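Local coordinates for protein TonB-dependent siderophore receptor (Pseudomonas aeruginosa 39016, PDB 5NEC) that probably imports iron-loaded siderophores, and drugs conjugated to siderophores, across the outer membrane with energy relayed by TonB, at residues S53-P58 with R75-I80; I62-A67 with W644-I649; S151-A156 with R226-H231; L176-E181 with A187-N192. All coordinates share one frame; numbering follows the deposited sequence.

Interaction 1 of 4, residues S53-P58 with R75-I80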
loop_
_atom_site.group_PDB
_atom_site.type_symbol
_atom_site.label_atom_id
_atom_site.label_comp_id
_atom_site.label_asym_id
_atom_site.label_seq_id
_atom_site.Cartn_x
_atom_site.Cartn_y
_atom_site.Cartn_z
ATOM N N SER A 53 1.463 11.519 -13.519
ATOM C CA SER A 53 2.285 11.501 -12.310
ATOM C C SER A 53 2.563 10.060 -11.873
ATOM O O SER A 53 1.649 9.342 -11.470
ATOM C CB SER A 53 1.597 12.273 -11.190
ATOM O OG SER A 53 1.504 13.636 -11.545
ATOM N N VAL A 54 3.826 9.640 -11.966
ATOM C CA VAL A 54 4.245 8.308 -11.540
ATOM C C VAL A 54 5.481 8.443 -10.672
ATOM O O VAL A 54 6.437 9.088 -11.079
ATOM C CB VAL A 54 4.580 7.404 -12.739
ATOM C CG1 VAL A 54 5.084 6.039 -12.258
ATOM C CG2 VAL A 54 3.361 7.255 -13.649
ATOM N N THR A 55 5.458 7.840 -9.490
ATOM C CA THR A 55 6.632 7.781 -8.617
ATOM C C THR A 55 6.985 6.328 -8.340
ATOM O O THR A 55 6.144 5.552 -7.880
ATOM C CB THR A 55 6.394 8.497 -7.269
ATOM O OG1 THR A 55 5.973 9.845 -7.507
ATOM C CG2 THR A 55 7.654 8.485 -6.392
ATOM N N VAL A 56 8.230 5.961 -8.617
ATOM C CA VAL A 56 8.717 4.631 -8.308
ATOM C C VAL A 56 9.570 4.690 -7.033
ATOM O O VAL A 56 10.486 5.488 -6.938
ATOM C CB VAL A 56 9.487 4.036 -9.500
ATOM C CG1 VAL A 56 10.031 2.650 -9.148
ATOM C CG2 VAL A 56 8.572 3.987 -10.727
ATOM N N VAL A 57 9.216 3.886 -6.032
ATOM C CA VAL A 57 10.067 3.711 -4.861
ATOM C C VAL A 57 11.019 2.578 -5.206
ATOM O O VAL A 57 10.594 1.418 -5.257
ATOM C CB VAL A 57 9.286 3.372 -3.580
ATOM C CG1 VAL A 57 10.240 3.315 -2.378
ATOM C CG2 VAL A 57 8.184 4.395 -3.361
ATOM N N PRO A 58 12.297 2.904 -5.472
ATOM C CA PRO A 58 13.240 1.867 -5.884
ATOM C C PRO A 58 13.768 1.029 -4.732
ATOM O O PRO A 58 13.713 1.448 -3.570
ATOM C CB PRO A 58 14.372 2.665 -6.512
ATOM C CG PRO A 58 14.378 3.942 -5.744
ATOM C CD PRO A 58 12.965 4.209 -5.314
ATOM N N ARG A 75 5.689 5.818 3.176
ATOM C CA ARG A 75 5.912 7.091 3.865
ATOM C C ARG A 75 6.805 8.056 3.067
ATOM O O ARG A 75 6.716 9.264 3.259
ATOM C CB ARG A 75 6.457 6.878 5.290
ATOM C CG ARG A 75 7.976 6.769 5.461
ATOM C CD ARG A 75 8.322 6.218 6.845
ATOM N NE ARG A 75 9.752 6.250 7.172
ATOM C CZ ARG A 75 10.644 5.271 6.963
ATOM N NH1 ARG A 75 10.331 4.114 6.366
ATOM N NH2 ARG A 75 11.898 5.465 7.351
ATOM N N THR A 76 7.647 7.511 2.173
ATOM C CA THR A 76 8.478 8.312 1.255
ATOM C C THR A 76 7.732 9.008 0.105
ATOM O O THR A 76 8.305 9.840 -0.559
ATOM C CB THR A 76 9.629 7.461 0.637
ATOM O OG1 THR A 76 9.101 6.275 0.021
ATOM C CG2 THR A 76 10.639 7.077 1.687
ATOM N N VAL A 77 6.484 8.652 -0.147
ATOM C CA VAL A 77 5.695 9.279 -1.198
ATOM C C VAL A 77 4.533 10.018 -0.543
ATOM O O VAL A 77 3.586 9.383 -0.066
ATOM C CB VAL A 77 5.161 8.236 -2.197
ATOM C CG1 VAL A 77 4.324 8.912 -3.273
ATOM C CG2 VAL A 77 6.327 7.481 -2.819
ATOM N N PRO A 78 4.573 11.359 -0.551
ATOM C CA PRO A 78 3.594 12.144 0.211
ATOM C C PRO A 78 2.196 12.068 -0.361
ATOM O O PRO A 78 2.021 11.856 -1.556
ATOM C CB PRO A 78 4.128 13.571 0.078
ATOM C CG PRO A 78 4.768 13.582 -1.281
ATOM C CD PRO A 78 5.381 12.216 -1.449
ATOM N N GLY A 79 1.202 12.237 0.504
ATOM C CA GLY A 79 -0.217 12.212 0.091
ATOM C C GLY A 79 -0.883 10.838 -0.030
ATOM O O GLY A 79 -2.005 10.736 -0.534
ATOM N N ILE A 80 -0.195 9.788 0.397
ATOM C CA ILE A 80 -0.763 8.442 0.420
ATOM C C ILE A 80 -1.032 8.161 1.885
ATOM O O ILE A 80 -0.094 8.042 2.665
ATOM C CB ILE A 80 0.200 7.378 -0.168
ATOM C CG1 ILE A 80 0.618 7.782 -1.585
ATOM C CG2 ILE A 80 -0.454 5.996 -0.181
ATOM C CD1 ILE A 80 1.398 6.717 -2.299
#
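T55 and V57 lie on strand 54-57 and face the bend at T76 and V77, which leads from helix 70-74 towards strand 80-83. No backbone hydrogen bond links the two segments: the CA atoms of T55 and V77 are 7.6 Å apart and those of V57 and T76 7.8 Å, a spacing filled by side chains. Alternation along the strand sends T55 and V57 towards the bend, while V56 points the other way. V77 makes the central contact. Its CG2 methyl, set anti to the carbonyl carbon, meets V57 CG2 at 3.6 Å and T55 CG2 at 3.9 Å, so a single branch bridges two alternate strand residues. The approach to V57 is oblique, whereas T55 and V77 run alongside each other, head to tail. This is the barrel-facing side of the plug domain of a TonB-dependent receptor, where strand 54-57 is an outermost strand of a five-stranded mixed sheet, paired with strand 124-130, and the bend packs against one of its faces. Both methyls of V57 also approach the hydroxyl of T76, with V57 CG2 4.0 Å from T76 OG1. That hydroxyl is turned back to its own chain, where it hydrogen-bonds the carbonyl of A73 in the preceding helix. F599 of barrel strand 596-609 touches T55, V57 and T76.

Interaction 2 of 4, residues I62-A67 with W644-I649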
loop_
_atom_site.group_PDB
_atom_site.type_symbol
_atom_site.label_atom_id
_atom_site.label_comp_id
_atom_site.label_asym_id
_atom_site.label_seq_id
_atom_site.Cartn_x
_atom_site.Cartn_y
_atom_site.Cartn_z
ATOM N N ILE A 62 14.000 1.375 -0.318
ATOM C CA ILE A 62 13.418 0.346 0.553
ATOM C C ILE A 62 14.469 -0.197 1.526
ATOM O O ILE A 62 14.189 -0.325 2.713
ATOM C CB ILE A 62 12.756 -0.793 -0.273
ATOM C CG1 ILE A 62 11.556 -0.249 -1.059
ATOM C CG2 ILE A 62 12.312 -1.963 0.617
ATOM C CD1 ILE A 62 11.103 -1.133 -2.206
ATOM N N LYS A 63 15.677 -0.474 1.035
ATOM C CA LYS A 63 16.792 -0.924 1.891
ATOM C C LYS A 63 17.325 0.174 2.819
ATOM O O LYS A 63 17.518 -0.083 3.982
ATOM C CB LYS A 63 17.957 -1.458 1.056
ATOM C CG LYS A 63 17.627 -2.721 0.294
ATOM C CD LYS A 63 18.883 -3.338 -0.314
ATOM C CE LYS A 63 18.550 -4.533 -1.207
ATOM N NZ LYS A 63 19.649 -4.817 -2.179
ATOM N N ASP A 64 17.551 1.380 2.304
ATOM C CA ASP A 64 18.140 2.478 3.100
ATOM C C ASP A 64 17.238 2.955 4.248
ATOM O O ASP A 64 17.747 3.328 5.312
ATOM C CB ASP A 64 18.526 3.688 2.214
ATOM C CG ASP A 64 19.716 3.408 1.271
ATOM O OD1 ASP A 64 20.449 2.413 1.453
ATOM O OD2 ASP A 64 19.904 4.193 0.328
ATOM N N THR A 65 15.919 2.936 4.030
ATOM C CA THR A 65 14.932 3.237 5.084
ATOM C C THR A 65 14.667 2.047 6.010
ATOM O O THR A 65 14.041 2.215 7.040
ATOM C CB THR A 65 13.573 3.730 4.501
ATOM O OG1 THR A 65 12.964 2.711 3.697
ATOM C CG2 THR A 65 13.749 5.018 3.670
ATOM N N ALA A 66 15.145 0.857 5.644
ATOM C CA ALA A 66 14.876 -0.398 6.378
ATOM C C ALA A 66 13.374 -0.656 6.593
ATOM O O ALA A 66 12.972 -1.197 7.611
ATOM C CB ALA A 66 15.633 -0.427 7.693
ATOM N N ALA A 67 12.568 -0.289 5.599
ATOM C CA ALA A 67 11.138 -0.539 5.589
ATOM C C ALA A 67 10.852 -2.025 5.708
ATOM O O ALA A 67 11.444 -2.816 4.983
ATOM C CB ALA A 67 10.525 -0.004 4.300
ATOM N N TRP A 644 13.804 12.104 1.705
ATOM C CA TRP A 644 14.795 11.095 2.093
ATOM C C TRP A 644 16.095 11.419 1.370
ATOM O O TRP A 644 16.093 11.625 0.154
ATOM C CB TRP A 644 14.344 9.678 1.730
ATOM C CG TRP A 644 15.359 8.651 2.128
ATOM C CD1 TRP A 644 16.240 8.008 1.311
ATOM C CD2 TRP A 644 15.615 8.177 3.451
ATOM N NE1 TRP A 644 17.021 7.147 2.041
ATOM C CE2 TRP A 644 16.661 7.234 3.359
ATOM C CE3 TRP A 644 15.047 8.448 4.708
ATOM C CZ2 TRP A 644 17.168 6.561 4.483
ATOM C CZ3 TRP A 644 15.536 7.779 5.822
ATOM C CH2 TRP A 644 16.593 6.840 5.703
ATOM N N THR A 645 17.198 11.451 2.116
ATOM C CA THR A 645 18.496 11.778 1.549
ATOM C C THR A 645 19.641 10.969 2.155
ATOM O O THR A 645 19.633 10.677 3.354
ATOM C CB THR A 645 18.782 13.283 1.683
ATOM O OG1 THR A 645 19.971 13.592 0.961
ATOM C CG2 THR A 645 18.959 13.723 3.137
ATOM N N THR A 646 20.608 10.597 1.311
ATOM C CA THR A 646 21.844 9.964 1.770
ATOM C C THR A 646 23.057 10.700 1.233
ATOM O O THR A 646 23.020 11.285 0.149
ATOM C CB THR A 646 21.923 8.483 1.370
ATOM O OG1 THR A 646 21.776 8.343 -0.045
ATOM C CG2 THR A 646 20.836 7.694 2.095
ATOM N N TYR A 647 24.126 10.674 2.023
ATOM C CA TYR A 647 25.385 11.314 1.668
ATOM C C TYR A 647 26.534 10.329 1.879
ATOM O O TYR A 647 26.681 9.788 2.976
ATOM C CB TYR A 647 25.601 12.576 2.506
ATOM C CG TYR A 647 26.698 13.455 1.955
ATOM C CD1 TYR A 647 26.455 14.284 0.854
ATOM C CD2 TYR A 647 27.985 13.445 2.513
ATOM C CE1 TYR A 647 27.456 15.097 0.342
ATOM C CE2 TYR A 647 28.994 14.243 2.000
ATOM C CZ TYR A 647 28.724 15.068 0.917
ATOM O OH TYR A 647 29.707 15.869 0.390
ATOM N N ASP A 648 27.323 10.087 0.823
ATOM C CA ASP A 648 28.550 9.268 0.892
ATOM C C ASP A 648 29.688 10.085 1.532
ATOM O O ASP A 648 30.580 10.581 0.853
ATOM C CB ASP A 648 28.932 8.736 -0.508
ATOM C CG ASP A 648 27.881 7.740 -1.084
ATOM O OD1 ASP A 648 26.874 7.444 -0.417
ATOM O OD2 ASP A 648 28.062 7.226 -2.211
ATOM N N ILE A 649 29.621 10.222 2.853
ATOM C CA ILE A 649 30.482 11.128 3.630
ATOM C C ILE A 649 31.965 10.698 3.672
ATOM O O ILE A 649 32.852 11.548 3.706
ATOM C CB ILE A 649 29.918 11.337 5.069
ATOM C CG1 ILE A 649 30.585 12.536 5.753
ATOM C CG2 ILE A 649 30.077 10.087 5.934
ATOM C CD1 ILE A 649 30.004 12.876 7.112
#
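W644 reaches from barrel strand 639-650 to the end of helix 59-64, and its indole carries most of the contact with D64 and T65. From CB the side chain continues with CG anti to the backbone N (chi1 -180°), which holds the ring out from the strand towards the helix. On the five-membered ring, NE1 lies 3.8 Å from D64 CB, but its hydrogen bond goes to the hydroxyl of Y33. The shared atoms CD2 and CE2 each lie 3.7 Å from T65 CG2, which sits over one face of the indole; CE3 and CZ3 also lie under this methyl. The same methyl is 3.5 Å from the centroid of the W644 six-membered ring and only 7° off its normal, a CH-pi contact with the methyl almost centred over the ring. This joins plug to barrel: the helix belongs to the plug domain that fills the lumen, and it ends in a Schellman motif with A66 at positive phi. Farther out, W644 CZ2 comes within 3.4 Å of D64 O, an oblique approach to the ring, and W644 CH2, near the T65 methyl too, is 3.7 Å from D64 O; the carbonyl accepts a hydrogen bond from N698. T65 OG1 bonds the carbonyl of V61, one turn back, leaving CG2 to meet the indole. Beyond the ring, T646 turns its CG2 to D64 OD2, 4.0 Å away, the two side chains crossing at about a right angle. D64 OD2 is hydrogen-bonded to the Y33 hydroxyl, while OD1 takes the amide of Q60.

Interaction 3 of 4, residues S151-A156 with R226-H231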
loop_
_atom_site.group_PDB
_atom_site.type_symbol
_atom_site.label_atom_id
_atom_site.label_comp_id
_atom_site.label_asym_id
_atom_site.label_seq_id
_atom_site.Cartn_x
_atom_site.Cartn_y
_atom_site.Cartn_z
ATOM N N SER A 151 7.367 -7.870 -8.311
ATOM C CA SER A 151 7.977 -9.023 -7.622
ATOM C C SER A 151 9.399 -9.276 -8.055
ATOM O O SER A 151 9.727 -9.128 -9.229
ATOM C CB SER A 151 7.239 -10.316 -7.945
ATOM O OG SER A 151 5.939 -10.307 -7.431
ATOM N N LYS A 152 10.227 -9.716 -7.119
ATOM C CA LYS A 152 11.512 -10.329 -7.452
ATOM C C LYS A 152 11.240 -11.627 -8.222
ATOM O O LYS A 152 10.452 -12.443 -7.764
ATOM C CB LYS A 152 12.285 -10.649 -6.183
ATOM C CG LYS A 152 12.809 -9.424 -5.475
ATOM C CD LYS A 152 13.394 -9.846 -4.144
ATOM C CE LYS A 152 13.814 -8.657 -3.315
ATOM N NZ LYS A 152 14.531 -9.192 -2.126
ATOM N N GLN A 153 11.855 -11.773 -9.400
ATOM C CA GLN A 153 11.755 -12.978 -10.238
ATOM C C GLN A 153 13.142 -13.590 -10.399
ATOM O O GLN A 153 14.158 -12.888 -10.320
ATOM C CB GLN A 153 11.212 -12.651 -11.648
ATOM C CG GLN A 153 9.767 -12.174 -11.718
ATOM C CD GLN A 153 8.741 -13.230 -11.293
ATOM O OE1 GLN A 153 8.937 -14.432 -11.489
ATOM N NE2 GLN A 153 7.648 -12.777 -10.704
ATOM N N ALA A 154 13.168 -14.900 -10.640
ATOM C CA ALA A 154 14.404 -15.581 -11.029
ATOM C C ALA A 154 14.844 -15.020 -12.362
ATOM O O ALA A 154 14.008 -14.746 -13.230
ATOM C CB ALA A 154 14.203 -17.085 -11.118
ATOM N N LYS A 155 16.148 -14.812 -12.486
ATOM C CA LYS A 155 16.727 -14.102 -13.623
ATOM C C LYS A 155 18.168 -14.563 -13.835
ATOM O O LYS A 155 18.657 -15.434 -13.090
ATOM C CB LYS A 155 16.672 -12.603 -13.367
ATOM C CG LYS A 155 17.456 -12.152 -12.142
ATOM C CD LYS A 155 17.223 -10.680 -11.830
ATOM C CE LYS A 155 18.096 -10.229 -10.665
ATOM N NZ LYS A 155 18.061 -8.753 -10.485
ATOM N N ALA A 156 18.844 -14.000 -14.838
ATOM C CA ALA A 156 20.262 -14.310 -15.069
ATOM C C ALA A 156 21.123 -13.779 -13.926
ATOM O O ALA A 156 20.782 -12.771 -13.311
ATOM C CB ALA A 156 20.726 -13.727 -16.391
ATOM N N ARG A 226 9.898 -17.415 -23.337
ATOM C CA ARG A 226 10.202 -17.356 -21.903
ATOM C C ARG A 226 9.002 -17.854 -21.093
ATOM O O ARG A 226 7.854 -17.496 -21.364
ATOM C CB ARG A 226 10.559 -15.925 -21.503
ATOM C CG ARG A 226 11.765 -15.374 -22.271
ATOM C CD ARG A 226 11.977 -13.865 -22.142
ATOM N NE ARG A 226 10.995 -13.041 -22.866
ATOM C CZ ARG A 226 10.894 -12.942 -24.199
ATOM N NH1 ARG A 226 9.995 -12.153 -24.781
ATOM N NH2 ARG A 226 11.686 -13.647 -24.986
ATOM N N VAL A 227 9.281 -18.696 -20.112
ATOM C CA VAL A 227 8.278 -19.238 -19.219
ATOM C C VAL A 227 8.735 -18.972 -17.796
ATOM O O VAL A 227 9.852 -19.331 -17.437
ATOM C CB VAL A 227 8.075 -20.755 -19.441
ATOM C CG1 VAL A 227 7.100 -21.346 -18.426
ATOM C CG2 VAL A 227 7.565 -21.007 -20.853
ATOM N N THR A 228 7.864 -18.339 -17.003
ATOM C CA THR A 228 8.121 -18.089 -15.588
ATOM C C THR A 228 7.000 -18.663 -14.718
ATOM O O THR A 228 5.823 -18.545 -15.052
ATOM C CB THR A 228 8.322 -16.592 -15.294
ATOM O OG1 THR A 228 9.394 -16.080 -16.098
ATOM C CG2 THR A 228 8.693 -16.390 -13.840
ATOM N N VAL A 229 7.398 -19.274 -13.602
ATOM C CA VAL A 229 6.506 -19.859 -12.611
ATOM C C VAL A 229 6.917 -19.339 -11.221
ATOM O O VAL A 229 8.043 -19.568 -10.795
ATOM C CB VAL A 229 6.577 -21.424 -12.635
ATOM C CG1 VAL A 229 5.734 -22.045 -11.520
ATOM C CG2 VAL A 229 6.098 -21.965 -13.967
ATOM N N SER A 230 5.996 -18.680 -10.524
ATOM C CA SER A 230 6.242 -18.138 -9.187
ATOM C C SER A 230 5.206 -18.623 -8.208
ATOM O O SER A 230 4.043 -18.776 -8.549
ATOM C CB SER A 230 6.204 -16.618 -9.214
ATOM O OG SER A 230 7.336 -16.151 -9.938
ATOM N N HIS A 231 5.628 -18.861 -6.981
ATOM C CA HIS A 231 4.704 -19.015 -5.901
ATOM C C HIS A 231 5.094 -18.048 -4.790
ATOM O O HIS A 231 6.283 -17.792 -4.579
ATOM C CB HIS A 231 4.636 -20.457 -5.396
ATOM C CG HIS A 231 3.447 -20.708 -4.522
ATOM N ND1 HIS A 231 2.225 -21.101 -5.027
ATOM C CD2 HIS A 231 3.261 -20.519 -3.195
ATOM C CE1 HIS A 231 1.350 -21.182 -4.038
ATOM N NE2 HIS A 231 1.954 -20.829 -2.918
#
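Q153 meets T228 and S230 where the segment linking the plug to the first barrel strand passes along the inner wall of the barrel. Residues 151-156 run from plug strand 146-151 towards strand 159-167, whereas T228 and S230 lie on barrel strand 225-238. The backbones stay well apart, with the CA atoms of Q153 and S230 7.6 Å from each other, and the gap is spanned by the glutamine side chain. Q153 contributes the largest buried area of the three. Its CB does not point at the strand; a bend at chi2 (-65°) turns the amide towards it. The carbonyl end of that amide does the touching and comes to two residues that alternate along the strand and face the linker, T228 and S230, while V229 between them points away. T228 offers its CG2 methyl, anti to the backbone N, and approaches Q153 obliquely. Its hydroxyl, on the other branch, is hydrogen-bonded to T218 of the adjoining strand 206-219. S230 OG likewise has a hydrogen bond to S216 of that strand, so both hydroxyls are engaged with the neighbouring strand, but of the two only that of S230 also lies close to the glutamine amide. On the linker side, the side chain of Q153 also touches D109 of the plug. Q153 OE1 lies 2.8 Å from S230 OG and 3.1 Å from T228 CG2.

Interaction 4 of 4, residues L176-E181 with A187-N192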
loop_
_atom_site.group_PDB
_atom_site.type_symbol
_atom_site.label_atom_id
_atom_site.label_comp_id
_atom_site.label_asym_id
_atom_site.label_seq_id
_atom_site.Cartn_x
_atom_site.Cartn_y
_atom_site.Cartn_z
ATOM N N LEU A 176 16.617 -14.193 3.260
ATOM C CA LEU A 176 17.528 -14.914 2.399
ATOM C C LEU A 176 16.990 -14.755 0.986
ATOM O O LEU A 176 15.798 -14.884 0.783
ATOM C CB LEU A 176 17.601 -16.378 2.835
ATOM C CG LEU A 176 18.801 -17.206 2.328
ATOM C CD1 LEU A 176 19.194 -18.308 3.306
ATOM C CD2 LEU A 176 18.528 -17.789 0.947
ATOM N N ASP A 177 17.865 -14.427 0.038
ATOM C CA ASP A 177 17.494 -14.171 -1.370
ATOM C C ASP A 177 18.574 -14.822 -2.254
ATOM O O ASP A 177 19.628 -14.238 -2.517
ATOM C CB ASP A 177 17.351 -12.657 -1.633
ATOM C CG ASP A 177 16.818 -12.317 -3.044
ATOM O OD1 ASP A 177 16.366 -13.209 -3.802
ATOM O OD2 ASP A 177 16.844 -11.114 -3.410
ATOM N N LEU A 178 18.285 -16.053 -2.674
ATOM C CA LEU A 178 19.194 -16.911 -3.437
ATOM C C LEU A 178 18.711 -17.044 -4.873
ATOM O O LEU A 178 17.559 -17.378 -5.068
ATOM C CB LEU A 178 19.213 -18.286 -2.778
ATOM C CG LEU A 178 20.000 -19.379 -3.489
ATOM C CD1 LEU A 178 20.768 -20.198 -2.478
ATOM C CD2 LEU A 178 19.106 -20.273 -4.348
ATOM N N ASN A 179 19.593 -16.810 -5.855
ATOM C CA ASN A 179 19.274 -16.918 -7.293
ATOM C C ASN A 179 20.396 -17.679 -8.032
ATOM O O ASN A 179 21.527 -17.211 -8.086
ATOM C CB ASN A 179 19.054 -15.519 -7.898
ATOM C CG ASN A 179 18.605 -15.565 -9.362
ATOM O OD1 ASN A 179 17.420 -15.393 -9.679
ATOM N ND2 ASN A 179 19.562 -15.791 -10.269
ATOM N N GLN A 180 20.065 -18.835 -8.614
ATOM C CA GLN A 180 21.040 -19.750 -9.232
ATOM C C GLN A 180 20.643 -20.127 -10.656
ATOM O O GLN A 180 19.537 -20.601 -10.882
ATOM C CB GLN A 180 21.122 -21.036 -8.409
ATOM C CG GLN A 180 22.422 -21.821 -8.523
ATOM C CD GLN A 180 23.264 -21.761 -7.254
ATOM O OE1 GLN A 180 22.757 -21.904 -6.132
ATOM N NE2 GLN A 180 24.560 -21.560 -7.426
ATOM N N GLU A 181 21.551 -19.934 -11.616
ATOM C CA GLU A 181 21.343 -20.459 -12.978
ATOM C C GLU A 181 21.449 -21.986 -13.013
ATOM O O GLU A 181 22.145 -22.590 -12.197
ATOM C CB GLU A 181 22.331 -19.850 -13.962
ATOM C CG GLU A 181 22.105 -18.371 -14.224
ATOM C CD GLU A 181 23.027 -17.795 -15.304
ATOM O OE1 GLU A 181 23.905 -18.520 -15.817
ATOM O OE2 GLU A 181 22.877 -16.589 -15.638
ATOM N N ALA A 187 18.064 -21.325 -17.788
ATOM C CA ALA A 187 17.052 -21.223 -16.751
ATOM C C ALA A 187 17.648 -20.757 -15.424
ATOM O O ALA A 187 18.865 -20.741 -15.248
ATOM C CB ALA A 187 16.351 -22.565 -16.572
ATOM N N ALA A 188 16.774 -20.373 -14.498
ATOM C CA ALA A 188 17.205 -19.920 -13.169
ATOM C C ALA A 188 16.145 -20.212 -12.116
ATOM O O ALA A 188 14.961 -20.249 -12.414
ATOM C CB ALA A 188 17.544 -18.438 -13.194
ATOM N N PHE A 189 16.603 -20.465 -10.899
ATOM C CA PHE A 189 15.769 -20.723 -9.745
ATOM C C PHE A 189 16.073 -19.615 -8.748
ATOM O O PHE A 189 17.239 -19.258 -8.550
ATOM C CB PHE A 189 16.129 -22.083 -9.145
ATOM C CG PHE A 189 15.506 -22.351 -7.803
ATOM C CD1 PHE A 189 14.121 -22.529 -7.675
ATOM C CD2 PHE A 189 16.301 -22.449 -6.648
ATOM C CE1 PHE A 189 13.541 -22.791 -6.424
ATOM C CE2 PHE A 189 15.722 -22.719 -5.396
ATOM C CZ PHE A 189 14.342 -22.893 -5.289
ATOM N N ARG A 190 15.032 -19.068 -8.127
ATOM C CA ARG A 190 15.199 -18.069 -7.079
ATOM C C ARG A 190 14.338 -18.418 -5.883
ATOM O O ARG A 190 13.193 -18.837 -6.047
ATOM C CB ARG A 190 14.848 -16.683 -7.606
ATOM C CG ARG A 190 15.176 -15.553 -6.650
ATOM C CD ARG A 190 15.073 -14.214 -7.356
ATOM N NE ARG A 190 15.583 -13.118 -6.535
ATOM C CZ ARG A 190 15.688 -11.856 -6.941
ATOM N NH1 ARG A 190 15.318 -11.495 -8.174
ATOM N NH2 ARG A 190 16.162 -10.938 -6.106
ATOM N N LEU A 191 14.894 -18.258 -4.687
ATOM C CA LEU A 191 14.152 -18.503 -3.457
ATOM C C LEU A 191 14.333 -17.303 -2.542
ATOM O O LEU A 191 15.471 -16.913 -2.276
ATOM C CB LEU A 191 14.666 -19.765 -2.783
ATOM C CG LEU A 191 13.929 -20.231 -1.526
ATOM C CD1 LEU A 191 12.443 -20.459 -1.803
ATOM C CD2 LEU A 191 14.588 -21.475 -0.937
ATOM N N ASN A 192 13.220 -16.701 -2.107
ATOM C CA ASN A 192 13.219 -15.663 -1.069
ATOM C C ASN A 192 12.528 -16.219 0.168
ATOM O O ASN A 192 11.413 -16.722 0.079
ATOM C CB ASN A 192 12.500 -14.395 -1.533
ATOM C CG ASN A 192 13.416 -13.448 -2.258
ATOM O OD1 ASN A 192 13.966 -12.526 -1.659
ATOM N ND2 ASN A 192 13.613 -13.682 -3.551
#
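D177 and R190 form a side-on salt bridge across two neighbouring antiparallel strands. R190 NE donates to D177 OD1 and R190 NH2 to D177 OD2, both at 2.8 Å. Each oxygen uses its syn lone pair, and the carboxylate and guanidinium planes are only 4° apart, so the paired groups are held flat. The arginine is extended from CG to NE, which carries its guanidinium along the strand from its own partner N179 to D177. N192 lies beside D177, pointing the same way, and its ND2 makes a weak hydrogen bond to D177 OD1. Across the aliphatic part of R190, N179 OD1 approaches R190 CD at 3.5 Å, with the amide plane of N179 at 90° to the guanidinium.

Beneath these side chains the backbones fix the register. L178 with L191 and Q180 with F189 are hydrogen-bonded pairs, each with two N-H...O bonds, such as L191 N to L178 O at 2.8 Å. The alternating pairs D177 with N192, N179 with R190 and E181 with A188 are non-hydrogen-bonded. On the face carrying L178, Q180, F189 and L191, L178 CD2 meets F189 CD2 at 4.2 Å.

A second shell comes from the plug-to-barrel linker: K152 pairs with D177 OD2, while R190 NH1 and N179 ND2 donate hydrogen bonds to the carbonyls of Q153 and K155. The two strands form a beta hairpin in the barrel wall, flanked by strand 159-167 beside 172-182 and by strand 206-219 beside 187-200.

Overall arrangement
From the N terminus, interaction 1 closes a short, largely helical loop within the plug, bringing strand 54-57 to the bend after helix 70-74. Interaction 2 starts between its two segments and crosses it, running from helix 59-64 to barrel strand 639-650 some 577 residues later; the two contacts touch through T65 with R75 and T76. Interactions 3 and 4 both fall within that long span. Interaction 3 joins the plug-to-barrel linker to strand 225-238, and its loop contains the local hairpin of interaction 4. These two have centres about 9 Å apart and meet where linker carbonyls bind R190 and N179. Interactions 2 and 3 thus tie the plug and its linker to separate parts of the barrel wall.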